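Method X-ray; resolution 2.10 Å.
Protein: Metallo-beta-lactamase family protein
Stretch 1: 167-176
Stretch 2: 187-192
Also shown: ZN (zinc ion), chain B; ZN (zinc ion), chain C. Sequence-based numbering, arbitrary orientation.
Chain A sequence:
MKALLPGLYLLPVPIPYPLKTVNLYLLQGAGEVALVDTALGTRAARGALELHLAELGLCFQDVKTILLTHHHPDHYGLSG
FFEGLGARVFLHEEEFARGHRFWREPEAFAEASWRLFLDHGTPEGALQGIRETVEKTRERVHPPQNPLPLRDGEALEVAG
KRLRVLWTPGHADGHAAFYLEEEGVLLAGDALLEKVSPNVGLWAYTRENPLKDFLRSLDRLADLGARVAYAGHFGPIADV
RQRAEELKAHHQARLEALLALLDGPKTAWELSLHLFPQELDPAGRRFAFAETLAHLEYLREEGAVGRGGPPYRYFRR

Stretch 1, residues 167-176: WTPGHADGHA
Stretch 2, residues 187-192: LAGDAL

How do the two backbones present themselves to each other? Stretch 1 has loop geometry through most of its length and makes a type I turn from Ala-172 to His-175, in which His-175 N donates to Ala-172 O at 3.2 Å; Thr-168 N also reaches His-175 O at 2.7 Å. Stretch 2 arrives as a strand and reverses through a type II' turn from Ala-188 to Ala-191, with Ala-191 N bonded to Ala-188 O at 3.2 Å. The nearest CA atoms across the contact are those of His-171 and Ala-191, 6.2 Å apart, and together the stretches bury 262 Å².

What makes Asp-190, which loses 60 Å² to stretch 1, the centre of the contact? Its CA-to-CB bond points toward the other stretch, with chi1 -65° (m) and chi2 near 0°, and its OD2 bridges both zinc ions, 2.1 Å from the chain C zinc and a longer 2.6 Å from the chain B zinc. His-171, with chi1 t and chi2 75°, binds the chain B zinc through NE2 at 2.1 Å. His-171 NE2 and Asp-190 OD2 therefore lie 3.2 Å apart as ligands of a common metal, not as hydrogen-bond partners. Asp-190 CB sits over one face of the His-171 ring, 3.5 Å from its centroid, in a CH-pi contact. The oxygen of water 1 lies 2.0 Å from each zinc and so bridges them as well.

How does His-175 hold the turn without touching metal? With chi1 t and chi2 -82°, its ring edge meets the turn backbone, and Asp-190 N donates a hydrogen bond to His-175 NE2 at 2.9 Å with an angle of 139°. At the other ring nitrogen, His-175 ND1 and Thr-168 OG1 are hydrogen-bonded at 3.0 Å, Thr-168 having chi1 36° (p). Both ring nitrogens are thus engaged, one within its own stretch and one across the contact. His-175 CE1 also approaches Ala-188 O to 3.2 Å and Ala-191 CB to 3.5 Å.

Why does glycine suit the turn at position 189? Gly-189 has phi/psi of 58/-135, and positive phi by itself favours glycine. An ideal CB would point toward stretch 1 and lie 2.6 Å from His-175 NE2, a clash; with none there, Gly-189 CA rests 3.8 Å from His-175 NE2. Next along the chain but one, Ala-191 packs its small CB 3.8 Å from Thr-168 OG1.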

# COMPACT_ATOMS: atom_id res chain seq x y z
N TRP A 167 11.53 -3.02 4.07
CA TRP A 167 10.26 -3.63 4.44
C TRP A 167 9.57 -2.72 5.44
O TRP A 167 10.10 -2.42 6.52
CB TRP A 167 10.49 -5.02 5.03
CG TRP A 167 9.24 -5.76 5.44
CD1 TRP A 167 8.04 -5.78 4.79
CD2 TRP A 167 9.09 -6.61 6.59
NE1 TRP A 167 7.15 -6.58 5.46
CE2 TRP A 167 7.76 -7.10 6.57
CE3 TRP A 167 9.94 -7.00 7.63
CZ2 TRP A 167 7.27 -7.97 7.56
CZ3 TRP A 167 9.45 -7.86 8.61
CH2 TRP A 167 8.12 -8.33 8.57
N THR A 168 8.39 -2.24 5.04
CA THR A 168 7.61 -1.29 5.83
C THR A 168 6.16 -1.77 5.94
O THR A 168 5.26 -1.20 5.31
CB THR A 168 7.68 0.13 5.22
OG1 THR A 168 7.72 0.04 3.79
CG2 THR A 168 8.94 0.87 5.71
N PRO A 169 5.92 -2.84 6.74
CA PRO A 169 4.59 -3.41 6.89
C PRO A 169 3.63 -2.46 7.61
O PRO A 169 4.07 -1.56 8.33
CB PRO A 169 4.84 -4.66 7.75
CG PRO A 169 6.08 -4.32 8.52
CD PRO A 169 6.92 -3.54 7.57
N GLY A 170 2.33 -2.66 7.40
CA GLY A 170 1.30 -1.81 8.00
C GLY A 170 0.22 -1.48 6.99
O GLY A 170 -0.90 -2.00 7.08
N HIS A 171 0.55 -0.62 6.03
CA HIS A 171 -0.34 -0.33 4.92
C HIS A 171 -0.62 -1.60 4.10
O HIS A 171 -1.74 -1.82 3.65
CB HIS A 171 0.25 0.76 4.03
CG HIS A 171 -0.60 1.10 2.85
ND1 HIS A 171 -1.75 1.85 2.96
CD2 HIS A 171 -0.48 0.78 1.54
CE1 HIS A 171 -2.29 1.99 1.77
NE2 HIS A 171 -1.54 1.35 0.89
N ALA A 172 0.41 -2.41 3.91
CA ALA A 172 0.28 -3.76 3.37
C ALA A 172 1.33 -4.63 4.05
O ALA A 172 2.36 -4.11 4.50
CB ALA A 172 0.45 -3.78 1.85
N ASP A 173 1.08 -5.93 4.11
CA ASP A 173 1.94 -6.84 4.88
C ASP A 173 3.38 -6.89 4.37
O ASP A 173 4.32 -6.80 5.16
CB ASP A 173 1.31 -8.24 4.91
CG ASP A 173 -0.11 -8.22 5.45
OD1 ASP A 173 -0.28 -7.90 6.65
OD2 ASP A 173 -1.06 -8.51 4.69
N GLY A 174 3.55 -7.02 3.06
CA GLY A 174 4.87 -7.01 2.44
C GLY A 174 5.11 -5.71 1.69
O GLY A 174 5.67 -5.70 0.59
N HIS A 175 4.69 -4.60 2.29
CA HIS A 175 4.97 -3.31 1.70
C HIS A 175 6.46 -3.03 1.77
O HIS A 175 7.10 -3.21 2.82
CB HIS A 175 4.16 -2.19 2.36
CG HIS A 175 4.32 -0.86 1.69
ND1 HIS A 175 5.39 -0.03 1.92
CD2 HIS A 175 3.55 -0.24 0.77
CE1 HIS A 175 5.28 1.05 1.17
NE2 HIS A 175 4.17 0.95 0.46
N ALA A 176 7.02 -2.60 0.65
CA ALA A 176 8.42 -2.25 0.58
C ALA A 176 8.59 -0.85 0.02
O ALA A 176 7.95 -0.50 -0.98
CB ALA A 176 9.18 -3.28 -0.27
N LEU A 187 11.72 6.33 -2.26
CA LEU A 187 10.52 6.00 -3.00
C LEU A 187 9.65 5.23 -2.01
O LEU A 187 9.82 4.02 -1.83
CB LEU A 187 10.85 5.18 -4.26
CG LEU A 187 11.87 5.83 -5.22
CD1 LEU A 187 12.21 4.90 -6.38
CD2 LEU A 187 11.39 7.19 -5.74
N ALA A 188 8.75 5.97 -1.36
CA ALA A 188 8.10 5.52 -0.14
C ALA A 188 6.90 4.59 -0.33
O ALA A 188 6.44 3.99 0.63
CB ALA A 188 7.69 6.73 0.71
N GLY A 189 6.41 4.48 -1.57
CA GLY A 189 5.16 3.77 -1.83
C GLY A 189 4.04 4.41 -1.03
O GLY A 189 3.94 5.63 -0.97
N ASP A 190 3.21 3.59 -0.39
CA ASP A 190 2.16 4.11 0.48
C ASP A 190 2.47 3.96 1.97
O ASP A 190 1.56 3.96 2.79
CB ASP A 190 0.81 3.46 0.16
CG ASP A 190 0.29 3.80 -1.23
OD1 ASP A 190 0.96 4.55 -1.98
OD2 ASP A 190 -0.79 3.30 -1.58
N ALA A 191 3.75 3.84 2.33
CA ALA A 191 4.14 3.78 3.74
C ALA A 191 4.04 5.16 4.39
O ALA A 191 3.96 5.29 5.62
CB ALA A 191 5.57 3.23 3.87
N LEU A 192 4.05 6.19 3.54
CA LEU A 192 4.04 7.59 3.94
C LEU A 192 3.35 8.38 2.84
O LEU A 192 3.60 8.16 1.65
CB LEU A 192 5.49 8.08 4.10
CG LEU A 192 5.85 9.16 5.12
CD1 LEU A 192 5.78 8.62 6.54
CD2 LEU A 192 7.24 9.70 4.84
ZN ZN B . -1.85 1.00 -1.14
ZN ZN C . -1.69 3.38 -3.44
O HOH W 1 -2.80 1.93 -2.65